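Local coordinates for acid phosphatase (Bacillus anthracis, PDB 2I33), which probably hydrolyses phosphate monoesters at acidic pH, as a magnesium-binding class C acid phosphatase of the HAD superfamily, at residues 17-28 and 72-81; 36-47 and 208-216. All coordinates share one frame; numbering follows the deposited sequence. Where two conformers were deposited one is given.

Along the chain the segments come in the order 17-28, 36-47, 72-81 and 208-216, so the two contacts interleave. Their centres lie about 23 Å apart. Contact 1 pairs two helices, 21-29 and 74-83; contact 2 lays helix 31-54 on 211-213, an edge strand of the five-stranded parallel sheet. Helices 21-29 and 31-54 follow each other directly, and the contacts meet where Tyr27 OH and Tyr37 OH, 2.8 Å apart, probably share a hydrogen bond and where Trp26 packs on Leu36 and Pro215. That junction lies close to the magnesium ion held by Asp65, Asp67 and Asp180. Both contacts also touch the second subunit, so helices 21-29 and 31-54 both approach the metal and meet that subunit.

Contact 1: 17-28 and 72-81; sequences TDQQLMADLWYQ and DNSPHQAMSV
Gln28 reaches across to Ser74 where two roughly antiparallel helices, 21-28 and 74-81, run side by side, their segment axes approaching to 9.9 Å. Its chain is long enough to lay the amide beside the start of the partner helix, and Gln28 NE2 donates to Ser74 OG over 3.0 Å, with the acceptor close to the amide plane; Gln28 OE1 turns to Lys247 N of the second subunit. Ser74 OG donates to Asp72 OD1 (2.7 Å), and the same oxygen accepts from Ser74 N in an Asx turn. Two donors thus fix this carboxylate oxygen, which sits at the edge of the Tyr27 ring, 3.5 Å from Tyr27 CE2, with the ring and carboxylate planes 84° apart. A water joins Asp72 OD2 to Tyr27 O.

Midway, the Asp24 side chain crosses that of Gln77 at about a right angle, Asp24 OD2 3.7 Å from Gln77 CB. Val81, short and branched, divides its methyls: CG1 stands anti to the backbone N (chi1 173°) and meets Leu21 CD1 at 3.9 Å, while CG2 packs tightly on Asp24 OD2 (3.2 Å) and also faces Thr17 O. Another water binds Thr17 OG1, Asp18 OD1 and Val81 O.

Around the pair, Tyr27 and Trp26 pack on helix 31-54, Pro75 touches helix 91-97, and the backbone of Asp72 pairs with Glu101 where the short strands 71-72 and 101-102 run antiparallel.

Contact 2: 36-47 and 208-216; sequences LYYQGYNTGQLK and GEKFIIFPN
Lys47 and Glu209 form a salt bridge at the margin of this helix-on-strand contact, Lys47 NZ donating to Glu209 OE1 at 2.7 Å from the syn side, somewhat out of the carboxylate plane. Both side chains bend at chi2, and the flexible pair crosses at about a right angle. The setting is the α/β core of a HAD-type fold: helix 36-47 lies over strand 211-213, an edge of the parallel sheet, the two running nearly antiparallel.

Further in, Thr43 OG1 is kept within its own helix. Its donation to Gln39 O, a carbonyl also taken by Thr43 N from the opposite face of its plane, suits a threonine here, since methyl CG2 is left to rest against Gly208 O at 3.4 Å. A water bridges Leu36 O and Ile213 O.

Glycine suits position 40 because the helix comes so close to the strand: having no side chain, Gly40 lets the helix backbone lie against the Phe214 ring, Gly40 CA 3.6 Å from Phe214 CE1, and Gly40 O meets Ile212 CG2. Phe214, with CG anti to its carbonyl carbon (chi1 -63°), meets both Tyr37 and Tyr41, which lie on the same side of its ring plane, in an aromatic cluster. The Tyr37 and Phe214 planes are nearly parallel, 11° apart, but displaced, with little face shared; the nearest atoms are Tyr37 CD2 and Phe214 CD1, 3.3 Å apart. Tyr37 OH bonds to Glu68 O, and Tyr41 OH to Thr69 O, tying the cluster to the presumed HAD catalytic motif around Asp65 and Asp67. Pro215 offers a compact ring to Leu36, Pro215 CG lying 3.8 Å from Leu36 CB. Tyr41 is tilted 32° from Phe214, whose CZ stands 3.4 Å above the centre of the Tyr41 ring.

Contact 1: 17-28 and 72-81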
loop_
_atom_site.group_PDB
_atom_site.type_symbol
_atom_site.label_atom_id
_atom_site.label_comp_id
_atom_site.label_asym_id
_atom_site.label_seq_id
_atom_site.Cartn_x
_atom_site.Cartn_y
_atom_site.Cartn_z
ATOM N N THR A 17 -11.369 3.493 -18.084
ATOM C CA THR A 17 -11.702 3.881 -16.712
ATOM C C THR A 17 -12.291 2.732 -15.880
ATOM O O THR A 17 -12.129 2.718 -14.654
ATOM C CB THR A 17 -12.668 5.073 -16.643
ATOM O OG1 THR A 17 -13.728 4.872 -17.569
ATOM C CG2 THR A 17 -11.919 6.381 -16.938
ATOM N N ASP A 18 -12.902 1.758 -16.543
ATOM C CA ASP A 18 -13.465 0.622 -15.828
ATOM C C ASP A 18 -12.332 -0.200 -15.233
ATOM O O ASP A 18 -12.493 -0.823 -14.190
ATOM C CB ASP A 18 -14.304 -0.275 -16.745
ATOM C CG ASP A 18 -15.722 0.271 -16.992
ATOM O OD1 ASP A 18 -16.098 1.285 -16.357
ATOM O OD2 ASP A 18 -16.443 -0.372 -17.786
ATOM N N GLN A 19 -11.188 -0.195 -15.897
ATOM C CA GLN A 19 -10.037 -0.959 -15.399
ATOM C C GLN A 19 -9.463 -0.452 -14.080
ATOM O O GLN A 19 -8.686 -1.170 -13.412
ATOM C CB GLN A 19 -8.964 -1.017 -16.489
ATOM C CG GLN A 19 -9.446 -1.751 -17.724
ATOM C CD GLN A 19 -8.437 -1.739 -18.837
ATOM O OE1 GLN A 19 -7.321 -1.282 -18.644
ATOM N NE2 GLN A 19 -8.801 -2.284 -19.996
ATOM N N GLN A 20 -9.849 0.771 -13.693
ATOM C CA GLN A 20 -9.431 1.465 -12.453
ATOM C C GLN A 20 -10.292 1.094 -11.258
ATOM O O GLN A 20 -9.974 1.444 -10.106
ATOM C CB GLN A 20 -9.662 2.984 -12.571
ATOM C CG GLN A 20 -9.183 3.686 -13.814
ATOM C CD GLN A 20 -9.514 5.182 -13.795
ATOM O OE1 GLN A 20 -10.129 5.703 -12.839
ATOM N NE2 GLN A 20 -9.111 5.884 -14.852
ATOM N N LEU A 21 -11.429 0.485 -11.536
ATOM C CA LEU A 21 -12.484 0.435 -10.551
ATOM C C LEU A 21 -12.053 -0.189 -9.237
ATOM O O LEU A 21 -12.216 0.431 -8.185
ATOM C CB LEU A 21 -13.716 -0.241 -11.105
ATOM C CG LEU A 21 -14.979 0.182 -10.373
ATOM C CD1 LEU A 21 -16.215 -0.047 -11.244
ATOM C CD2 LEU A 21 -15.100 -0.527 -9.064
ATOM N N MET A 22 -11.461 -1.379 -9.275
ATOM C CA MET A 22 -11.053 -2.028 -8.028
ATOM C C MET A 22 -9.985 -1.235 -7.277
ATOM O O MET A 22 -10.039 -1.086 -6.057
ATOM C CB MET A 22 -10.543 -3.427 -8.321
ATOM C CG MET A 22 -11.644 -4.346 -8.644
ATOM S SD MET A 22 -12.762 -4.578 -7.245
ATOM C CE MET A 22 -11.898 -5.862 -6.360
ATOM N N ALA A 23 -9.004 -0.722 -8.006
ATOM C CA ALA A 23 -7.982 0.111 -7.366
ATOM C C ALA A 23 -8.625 1.297 -6.634
ATOM O O ALA A 23 -8.265 1.608 -5.488
ATOM C CB ALA A 23 -7.016 0.601 -8.371
ATOM N N ASP A 24 -9.571 1.945 -7.305
ATOM C CA ASP A 24 -10.243 3.126 -6.746
ATOM C C ASP A 24 -11.088 2.745 -5.558
ATOM O O ASP A 24 -11.096 3.434 -4.532
ATOM C CB ASP A 24 -11.167 3.759 -7.784
ATOM C CG ASP A 24 -10.434 4.438 -8.903
ATOM O OD1 ASP A 24 -9.190 4.549 -8.861
ATOM O OD2 ASP A 24 -11.125 4.871 -9.854
ATOM N N LEU A 25 -11.774 1.629 -5.693
ATOM C CA LEU A 25 -12.672 1.154 -4.658
ATOM C C LEU A 25 -11.875 0.788 -3.398
ATOM O O LEU A 25 -12.254 1.122 -2.292
ATOM C CB LEU A 25 -13.425 -0.049 -5.190
ATOM C CG LEU A 25 -14.525 -0.587 -4.301
ATOM C CD1 LEU A 25 -15.608 0.441 -4.034
ATOM C CD2 LEU A 25 -15.082 -1.761 -5.001
ATOM N N TRP A 26 -10.743 0.118 -3.588
ATOM C CA TRP A 26 -9.842 -0.183 -2.475
ATOM C C TRP A 26 -9.403 1.116 -1.794
ATOM O O TRP A 26 -9.415 1.274 -0.574
ATOM C CB TRP A 26 -8.579 -0.908 -2.973
ATOM C CG TRP A 26 -7.634 -1.279 -1.892
ATOM C CD1 TRP A 26 -7.716 -2.352 -1.043
ATOM C CD2 TRP A 26 -6.444 -0.582 -1.530
ATOM N NE1 TRP A 26 -6.647 -2.355 -0.177
ATOM C CE2 TRP A 26 -5.845 -1.287 -0.473
ATOM C CE3 TRP A 26 -5.829 0.571 -2.000
ATOM C CZ2 TRP A 26 -4.673 -0.892 0.115
ATOM C CZ3 TRP A 26 -4.645 0.962 -1.424
ATOM C CH2 TRP A 26 -4.090 0.248 -0.346
ATOM N N TYR A 27 -8.955 2.042 -2.605
ATOM C CA TYR A 27 -8.391 3.262 -2.044
ATOM C C TYR A 27 -9.457 4.030 -1.253
ATOM O O TYR A 27 -9.179 4.591 -0.175
ATOM C CB TYR A 27 -7.873 4.126 -3.169
ATOM C CG TYR A 27 -7.032 5.248 -2.632
ATOM C CD1 TYR A 27 -5.689 5.063 -2.380
ATOM C CD2 TYR A 27 -7.579 6.486 -2.363
ATOM C CE1 TYR A 27 -4.885 6.102 -1.858
ATOM C CE2 TYR A 27 -6.786 7.516 -1.829
ATOM C CZ TYR A 27 -5.458 7.318 -1.564
ATOM O OH TYR A 27 -4.674 8.335 -1.063
ATOM N N GLN A 28 -10.680 4.055 -1.777
ATOM C CA GLN A 28 -11.760 4.806 -1.153
ATOM C C GLN A 28 -12.417 4.153 0.033
ATOM O O GLN A 28 -12.962 4.852 0.901
ATOM C CB GLN A 28 -12.856 5.086 -2.171
ATOM C CG GLN A 28 -12.475 6.140 -3.114
ATOM C CD GLN A 28 -13.673 6.863 -3.693
ATOM O OE1 GLN A 28 -14.607 6.240 -4.208
ATOM N NE2 GLN A 28 -13.665 8.179 -3.596
ATOM N N ASP A 72 -6.725 13.522 -0.223
ATOM C CA ASP A 72 -7.398 12.417 -0.869
ATOM C C ASP A 72 -8.200 12.901 -2.083
ATOM O O ASP A 72 -9.222 13.559 -1.938
ATOM C CB ASP A 72 -8.321 11.767 0.139
ATOM C CG ASP A 72 -9.001 10.538 -0.388
ATOM O OD1 ASP A 72 -8.961 10.277 -1.614
ATOM O OD2 ASP A 72 -9.586 9.832 0.459
ATOM N N ASN A 73 -7.727 12.554 -3.278
ATOM C CA ASN A 73 -8.422 12.944 -4.515
ATOM C C ASN A 73 -9.213 11.829 -5.111
ATOM O O ASN A 73 -9.669 11.906 -6.277
ATOM C CB ASN A 73 -7.410 13.441 -5.523
ATOM C CG ASN A 73 -6.631 14.544 -4.982
ATOM O OD1 ASN A 73 -7.133 15.658 -4.822
ATOM N ND2 ASN A 73 -5.398 14.257 -4.655
ATOM N N SER A 74 -9.441 10.778 -4.346
ATOM C CA SER A 74 -10.136 9.661 -4.925
ATOM C C SER A 74 -11.551 10.027 -5.435
ATOM O O SER A 74 -11.996 9.392 -6.393
ATOM C CB SER A 74 -10.127 8.451 -3.991
ATOM O OG SER A 74 -10.838 8.745 -2.835
ATOM N N PRO A 75 -12.261 11.035 -4.848
ATOM C CA PRO A 75 -13.563 11.380 -5.474
ATOM C C PRO A 75 -13.451 11.777 -6.939
ATOM O O PRO A 75 -14.394 11.589 -7.707
ATOM C CB PRO A 75 -14.054 12.561 -4.657
ATOM C CG PRO A 75 -13.386 12.343 -3.291
ATOM C CD PRO A 75 -12.040 11.824 -3.614
ATOM N N HIS A 76 -12.307 12.326 -7.316
ATOM C CA HIS A 76 -12.115 12.632 -8.723
ATOM C C HIS A 76 -11.963 11.361 -9.564
ATOM O O HIS A 76 -12.525 11.230 -10.665
ATOM C CB HIS A 76 -10.942 13.550 -8.942
ATOM C CG HIS A 76 -10.738 13.871 -10.373
ATOM N ND1 HIS A 76 -9.978 13.082 -11.198
ATOM C CD2 HIS A 76 -11.277 14.839 -11.155
ATOM C CE1 HIS A 76 -10.027 13.570 -12.426
ATOM N NE2 HIS A 76 -10.804 14.637 -12.423
ATOM N N GLN A 77 -11.208 10.401 -9.050
ATOM C CA GLN A 77 -11.034 9.139 -9.763
ATOM C C GLN A 77 -12.372 8.409 -9.882
ATOM O O GLN A 77 -12.680 7.834 -10.931
ATOM C CB GLN A 77 -9.998 8.269 -9.075
ATOM C CG GLN A 77 -8.619 8.924 -8.940
ATOM C CD GLN A 77 -7.926 9.194 -10.258
ATOM O OE1 GLN A 77 -7.758 10.355 -10.669
ATOM N NE2 GLN A 77 -7.525 8.137 -10.934
ATOM N N ALA A 78 -13.174 8.459 -8.828
ATOM C CA ALA A 78 -14.542 7.913 -8.861
ATOM C C ALA A 78 -15.378 8.576 -9.960
ATOM O O ALA A 78 -16.117 7.923 -10.687
ATOM C CB ALA A 78 -15.216 8.074 -7.523
ATOM N N MET A 79 -15.259 9.896 -10.074
ATOM C CA MET A 79 -15.942 10.631 -11.129
ATOM C C MET A 79 -15.526 10.081 -12.491
ATOM O O MET A 79 -16.362 9.927 -13.375
ATOM C CB MET A 79 -15.635 12.127 -11.041
ATOM C CG MET A 79 -16.312 12.985 -12.087
ATOM S SD MET A 79 -15.438 13.015 -13.671
ATOM C CE MET A 79 -13.856 13.691 -13.226
ATOM N N SER A 80 -14.240 9.792 -12.660
ATOM C CA SER A 80 -13.783 9.267 -13.944
ATOM C C SER A 80 -14.398 7.914 -14.264
ATOM O O SER A 80 -14.764 7.646 -15.381
ATOM C CB SER A 80 -12.268 9.116 -13.990
ATOM O OG SER A 80 -11.669 10.392 -13.999
ATOM N N VAL A 81 -14.489 7.055 -13.266
ATOM C CA VAL A 81 -15.193 5.789 -13.433
ATOM C C VAL A 81 -16.655 6.008 -13.842
ATOM O O VAL A 81 -17.165 5.359 -14.759
ATOM C CB VAL A 81 -15.120 4.933 -12.139
ATOM C CG1 VAL A 81 -15.986 3.691 -12.255
ATOM C CG2 VAL A 81 -13.685 4.551 -11.828
HETATM O O HOH W 1 -15.759 3.784 -16.355
HETATM O O HOH W 2 -9.892 7.217 0.883
#

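Contact 2: 36-47 and 208-216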
loop_
_atom_site.group_PDB
_atom_site.type_symbol
_atom_site.label_atom_id
_atom_site.label_comp_id
_atom_site.label_asym_id
_atom_site.label_seq_id
_atom_site.Cartn_x
_atom_site.Cartn_y
_atom_site.Cartn_z
ATOM N N LEU A 36 -2.538 1.456 6.151
ATOM C CA LEU A 36 -1.264 1.725 5.530
ATOM C C LEU A 36 -0.883 3.195 5.689
ATOM O O LEU A 36 0.283 3.514 5.847
ATOM C CB LEU A 36 -1.291 1.372 4.059
ATOM C CG LEU A 36 -1.167 -0.133 3.862
ATOM C CD1 LEU A 36 -1.891 -0.610 2.602
ATOM C CD2 LEU A 36 0.242 -0.565 3.822
ATOM N N TYR A 37 -1.851 4.092 5.633
ATOM C CA TYR A 37 -1.593 5.505 5.894
ATOM C C TYR A 37 -1.200 5.710 7.356
ATOM O O TYR A 37 -0.222 6.374 7.640
ATOM C CB TYR A 37 -2.767 6.381 5.467
ATOM C CG TYR A 37 -2.664 6.687 3.989
ATOM C CD1 TYR A 37 -3.163 5.794 3.058
ATOM C CD2 TYR A 37 -1.997 7.801 3.520
ATOM C CE1 TYR A 37 -3.034 6.023 1.691
ATOM C CE2 TYR A 37 -1.855 8.019 2.143
ATOM C CZ TYR A 37 -2.372 7.138 1.243
ATOM O OH TYR A 37 -2.264 7.367 -0.101
ATOM N N TYR A 38 -1.910 5.102 8.281
ATOM C CA TYR A 38 -1.466 5.224 9.684
ATOM C C TYR A 38 -0.078 4.619 9.866
ATOM O O TYR A 38 0.756 5.149 10.617
ATOM C CB TYR A 38 -2.445 4.547 10.618
ATOM C CG TYR A 38 -3.713 5.304 10.774
ATOM C CD1 TYR A 38 -3.714 6.626 11.247
ATOM C CD2 TYR A 38 -4.940 4.697 10.548
ATOM C CE1 TYR A 38 -4.917 7.322 11.432
ATOM C CE2 TYR A 38 -6.132 5.383 10.748
ATOM C CZ TYR A 38 -6.114 6.701 11.172
ATOM O OH TYR A 38 -7.303 7.387 11.372
ATOM N N GLN A 39 0.189 3.486 9.243
ATOM C CA GLN A 39 1.477 2.842 9.413
ATOM C C GLN A 39 2.583 3.758 8.918
ATOM O O GLN A 39 3.617 3.927 9.558
ATOM C CB GLN A 39 1.545 1.559 8.592
ATOM C CG GLN A 39 2.894 0.876 8.608
ATOM C CD GLN A 39 2.781 -0.586 8.213
ATOM O OE1 GLN A 39 2.384 -1.422 9.031
ATOM N NE2 GLN A 39 3.021 -0.885 6.910
ATOM N N GLY A 40 2.344 4.370 7.766
ATOM C CA GLY A 40 3.324 5.281 7.184
ATOM C C GLY A 40 3.565 6.473 8.119
ATOM O O GLY A 40 4.712 6.815 8.459
ATOM N N TYR A 41 2.496 7.098 8.566
ATOM C CA TYR A 41 2.648 8.262 9.438
ATOM C C TYR A 41 3.178 7.903 10.813
ATOM O O TYR A 41 3.957 8.678 11.405
ATOM C CB TYR A 41 1.378 9.112 9.469
ATOM C CG TYR A 41 1.225 9.940 8.206
ATOM C CD1 TYR A 41 2.151 10.936 7.885
ATOM C CD2 TYR A 41 0.186 9.689 7.300
ATOM C CE1 TYR A 41 2.021 11.664 6.743
ATOM C CE2 TYR A 41 0.055 10.434 6.138
ATOM C CZ TYR A 41 0.987 11.400 5.861
ATOM O OH TYR A 41 0.901 12.159 4.719
ATOM N N ASN A 42 2.817 6.727 11.333
ATOM C CA ASN A 42 3.406 6.311 12.592
ATOM C C ASN A 42 4.911 6.108 12.473
ATOM O O ASN A 42 5.678 6.478 13.358
ATOM C CB ASN A 42 2.769 5.027 13.093
ATOM C CG ASN A 42 1.349 5.226 13.555
ATOM O OD1 ASN A 42 0.909 6.359 13.835
ATOM N ND2 ASN A 42 0.622 4.129 13.644
ATOM N N THR A 43 5.304 5.458 11.383
ATOM C CA THR A 43 6.691 5.159 11.154
ATOM C C THR A 43 7.412 6.481 10.935
ATOM O O THR A 43 8.508 6.701 11.447
ATOM C CB THR A 43 6.845 4.226 9.962
ATOM O OG1 THR A 43 6.124 3.016 10.245
ATOM C CG2 THR A 43 8.293 3.927 9.697
ATOM N N GLY A 44 6.795 7.374 10.187
ATOM C CA GLY A 44 7.389 8.687 9.976
ATOM C C GLY A 44 7.613 9.428 11.297
ATOM O O GLY A 44 8.652 10.076 11.516
ATOM N N GLN A 45 6.659 9.356 12.211
ATOM C CA GLN A 45 6.835 10.020 13.495
ATOM C C GLN A 45 8.009 9.448 14.301
ATOM O O GLN A 45 8.808 10.178 14.882
ATOM C CB GLN A 45 5.549 9.988 14.301
ATOM C CG GLN A 45 5.645 10.866 15.509
ATOM C CD GLN A 45 4.302 11.294 16.035
ATOM O OE1 GLN A 45 3.368 11.548 15.258
ATOM N NE2 GLN A 45 4.209 11.428 17.349
ATOM N N LEU A 46 8.116 8.127 14.312
ATOM C CA LEU A 46 9.199 7.436 14.990
ATOM C C LEU A 46 10.524 7.877 14.406
ATOM O O LEU A 46 11.456 8.195 15.124
ATOM C CB LEU A 46 9.046 5.942 14.780
ATOM C CG LEU A 46 10.135 5.050 15.360
ATOM C CD1 LEU A 46 9.937 4.886 16.823
ATOM C CD2 LEU A 46 10.048 3.688 14.656
ATOM N N LYS A 47 10.594 7.911 13.081
ATOM C CA LYS A 47 11.823 8.282 12.431
ATOM C C LYS A 47 12.118 9.767 12.587
ATOM O O LYS A 47 13.278 10.162 12.657
ATOM C CB LYS A 47 11.775 7.859 10.977
ATOM C CG LYS A 47 11.710 6.342 10.806
ATOM C CD LYS A 47 12.986 5.655 11.243
ATOM C CE LYS A 47 12.935 4.145 11.090
ATOM N NZ LYS A 47 14.151 3.508 11.636
ATOM N N GLY A 208 10.755 3.271 4.777
ATOM C CA GLY A 208 10.476 3.224 6.189
ATOM C C GLY A 208 11.541 3.858 7.043
ATOM O O GLY A 208 11.406 3.868 8.246
ATOM N N GLU A 209 12.587 4.407 6.423
ATOM C CA GLU A 209 13.667 5.021 7.169
ATOM C C GLU A 209 13.731 6.500 6.820
ATOM O O GLU A 209 13.520 7.364 7.676
ATOM C CB GLU A 209 14.984 4.293 6.882
ATOM C CG GLU A 209 16.220 4.951 7.460
ATOM C CD GLU A 209 16.272 4.952 8.966
ATOM O OE1 GLU A 209 15.769 3.991 9.586
ATOM O OE2 GLU A 209 16.870 5.908 9.525
ATOM N N LYS A 210 14.006 6.784 5.560
ATOM C CA LYS A 210 14.056 8.165 5.047
ATOM C C LYS A 210 12.901 8.441 4.083
ATOM O O LYS A 210 12.461 9.572 3.978
ATOM C CB LYS A 210 15.393 8.447 4.346
ATOM C CG LYS A 210 15.614 9.912 4.062
ATOM N N PHE A 211 12.448 7.406 3.376
ATOM C CA PHE A 211 11.392 7.504 2.402
ATOM C C PHE A 211 10.217 6.772 2.975
ATOM O O PHE A 211 10.310 5.572 3.168
ATOM C CB PHE A 211 11.764 6.794 1.104
ATOM C CG PHE A 211 12.959 7.353 0.417
ATOM C CD1 PHE A 211 13.414 8.637 0.662
ATOM C CD2 PHE A 211 13.665 6.569 -0.484
ATOM C CE1 PHE A 211 14.535 9.118 0.003
ATOM C CE2 PHE A 211 14.735 7.049 -1.140
ATOM C CZ PHE A 211 15.191 8.313 -0.890
ATOM N N ILE A 212 9.144 7.501 3.236
ATOM C CA ILE A 212 7.941 6.938 3.778
ATOM C C ILE A 212 6.953 6.890 2.637
ATOM O O ILE A 212 6.537 7.921 2.100
ATOM C CB ILE A 212 7.392 7.755 4.949
ATOM C CG1 ILE A 212 8.513 8.021 5.961
ATOM C CG2 ILE A 212 6.186 7.026 5.545
ATOM C CD1 ILE A 212 9.110 6.783 6.591
ATOM N N ILE A 213 6.597 5.677 2.259
ATOM C CA ILE A 213 5.750 5.461 1.086
ATOM C C ILE A 213 4.338 5.083 1.472
ATOM O O ILE A 213 4.137 4.404 2.478
ATOM C CB ILE A 213 6.377 4.417 0.134
ATOM C CG1 ILE A 213 5.557 4.295 -1.158
ATOM C CG2 ILE A 213 6.641 3.104 0.846
ATOM C CD1 ILE A 213 6.341 3.914 -2.305
ATOM N N PHE A 214 3.387 5.575 0.662
ATOM C CA PHE A 214 1.960 5.331 0.785
ATOM C C PHE A 214 1.417 4.645 -0.467
ATOM O O PHE A 214 1.917 4.827 -1.565
ATOM C CB PHE A 214 1.233 6.631 1.038
ATOM C CG PHE A 214 1.645 7.263 2.330
ATOM C CD1 PHE A 214 1.144 6.796 3.508
ATOM C CD2 PHE A 214 2.551 8.284 2.368
ATOM C CE1 PHE A 214 1.538 7.315 4.738
ATOM C CE2 PHE A 214 2.935 8.829 3.581
ATOM C CZ PHE A 214 2.430 8.327 4.765
ATOM N N PRO A 215 0.362 3.852 -0.281
ATOM C CA PRO A 215 -0.161 3.072 -1.429
ATOM C C PRO A 215 -1.121 3.816 -2.328
ATOM O O PRO A 215 -2.168 4.282 -1.892
ATOM C CB PRO A 215 -0.895 1.930 -0.726
ATOM C CG PRO A 215 -1.448 2.622 0.522
ATOM C CD PRO A 215 -0.298 3.480 0.986
ATOM N N ASN A 216 -0.810 3.855 -3.612
ATOM C CA ASN A 216 -1.680 4.462 -4.607
ATOM C C ASN A 216 -1.718 3.619 -5.882
ATOM O O ASN A 216 -0.960 3.826 -6.828
ATOM C CB ASN A 216 -1.217 5.872 -4.947
ATOM C CG ASN A 216 -2.097 6.515 -5.999
ATOM O OD1 ASN A 216 -3.101 5.886 -6.426
ATOM N ND2 ASN A 216 -1.754 7.728 -6.413
HETATM O O HOH W 3 2.093 2.971 3.746
#